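Local coordinates for protein HdaB,HdaA (Adhesin), HUS-associated diffuse adherence (Escherichia coli, PDB 5D55) that forms the minor tip subunit of the Hda (AAF/IV) chaperone-usher pilus and probably takes part in cell adhesion and biofilm formation, at residues 41-44 against 45-48. Numbering follows the deposited sequence.
Sequences DTHS and GFRV
H43 presents the edge of its imidazole to one face of the F46 ring, an offset edge-to-face pair with centroids 4.8 Å apart and planes at 63°. Its NE2 makes the closest approach, 3.5 Å from F46 CE2 and 3.6 Å from F46 CZ. Back along the loop, H43 ND1 donates to the carbonyl O of D41 at 2.7 Å, nearly straight (168°) and within both the ring plane and the carbonyl plane. With NE2 bonded to the carbonyl O of E100, both ring nitrogens of this buried histidine are engaged, which fixes the rotation of the imidazole and suggests that both are protonated. The torsion of H43 sets CG between backbone N and carbonyl carbon (chi1 55°), and the ring edge then passes G45, with CD2 3.6 Å from G45 N. C128, half of the C39–C128 disulfide, touches both aromatic side chains, and F46 also packs on C39 and W83. S44 OG is hydrogen-bonded to H131 N, in the engineered linker after HdaB. S44 and G45 both face Y129 of strand 118-132, a classic beta bulge where the loop from 31-38 enters strand 45-50 of the fusion's HdaB part, an AfaD-like adhesin domain.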
loop_
_atom_site.group_PDB
_atom_site.type_symbol
_atom_site.label_atom_id
_atom_site.label_comp_id
_atom_site.label_asym_id
_atom_site.label_seq_id
_atom_site.Cartn_x
_atom_site.Cartn_y
_atom_site.Cartn_z
ATOM N N ASP B 41 -11.233 -1.621 2.436
ATOM C CA ASP B 41 -10.758 -2.932 2.006
ATOM C C ASP B 41 -10.396 -3.825 3.193
ATOM O O ASP B 41 -10.207 -3.341 4.315
ATOM C CB ASP B 41 -9.547 -2.784 1.084
ATOM C CG ASP B 41 -9.823 -1.888 -0.118
ATOM O OD1 ASP B 41 -10.953 -1.367 -0.254
ATOM O OD2 ASP B 41 -8.891 -1.701 -0.929
ATOM N N THR B 42 -10.302 -5.123 2.924
ATOM C CA THR B 42 -9.912 -6.131 3.909
ATOM C C THR B 42 -8.505 -5.863 4.448
ATOM O O THR B 42 -7.568 -5.626 3.692
ATOM C CB THR B 42 -9.974 -7.547 3.292
ATOM O OG1 THR B 42 -11.276 -7.760 2.739
ATOM C CG2 THR B 42 -9.689 -8.625 4.337
ATOM N N HIS B 43 -8.368 -5.907 5.763
ATOM C CA HIS B 43 -7.097 -5.619 6.413
ATOM C C HIS B 43 -7.051 -6.345 7.747
ATOM O O HIS B 43 -8.090 -6.750 8.253
ATOM C CB HIS B 43 -6.968 -4.109 6.634
ATOM C CG HIS B 43 -8.108 -3.516 7.403
ATOM N ND1 HIS B 43 -9.306 -3.173 6.815
ATOM C CD2 HIS B 43 -8.241 -3.231 8.721
ATOM C CE1 HIS B 43 -10.120 -2.682 7.733
ATOM N NE2 HIS B 43 -9.501 -2.712 8.899
ATOM N N SER B 44 -5.852 -6.508 8.306
ATOM C CA SER B 44 -5.676 -7.107 9.626
ATOM C C SER B 44 -5.752 -6.043 10.728
ATOM O O SER B 44 -6.046 -6.350 11.880
ATOM C CB SER B 44 -4.335 -7.840 9.716
ATOM O OG SER B 44 -4.153 -8.728 8.630
ATOM N N GLY B 45 -5.474 -4.789 10.377
ATOM C CA GLY B 45 -5.513 -3.714 11.354
ATOM C C GLY B 45 -4.970 -2.414 10.804
ATOM O O GLY B 45 -4.741 -2.288 9.601
ATOM N N PHE B 46 -4.758 -1.458 11.701
ATOM C CA PHE B 46 -4.352 -0.112 11.320
ATOM C C PHE B 46 -2.998 0.190 11.938
ATOM O O PHE B 46 -2.643 -0.388 12.974
ATOM C CB PHE B 46 -5.355 0.931 11.837
ATOM C CG PHE B 46 -6.752 0.816 11.250
ATOM C CD1 PHE B 46 -7.131 1.601 10.170
ATOM C CD2 PHE B 46 -7.691 -0.053 11.799
ATOM C CE1 PHE B 46 -8.437 1.529 9.642
ATOM C CE2 PHE B 46 -8.988 -0.138 11.278
ATOM C CZ PHE B 46 -9.360 0.651 10.194
ATOM N N ARG B 47 -2.268 1.104 11.298
ATOM C CA ARG B 47 -1.018 1.653 11.800
ATOM C C ARG B 47 -1.048 3.179 11.644
ATOM O O ARG B 47 -1.372 3.688 10.566
ATOM C CB ARG B 47 0.139 1.074 10.986
ATOM C CG ARG B 47 1.524 1.391 11.505
ATOM C CD ARG B 47 2.576 0.828 10.559
ATOM N NE ARG B 47 3.935 1.082 11.028
ATOM C CZ ARG B 47 5.034 0.603 10.447
ATOM N NH1 ARG B 47 4.944 -0.161 9.364
ATOM N NH2 ARG B 47 6.229 0.886 10.952
ATOM N N VAL B 48 -0.724 3.901 12.717
ATOM C CA VAL B 48 -0.720 5.377 12.717
ATOM C C VAL B 48 0.577 5.861 13.371
ATOM O O VAL B 48 1.096 5.204 14.277
ATOM C CB VAL B 48 -1.935 5.932 13.511
ATOM C CG1 VAL B 48 -1.859 7.442 13.678
ATOM C CG2 VAL B 48 -3.246 5.554 12.819
#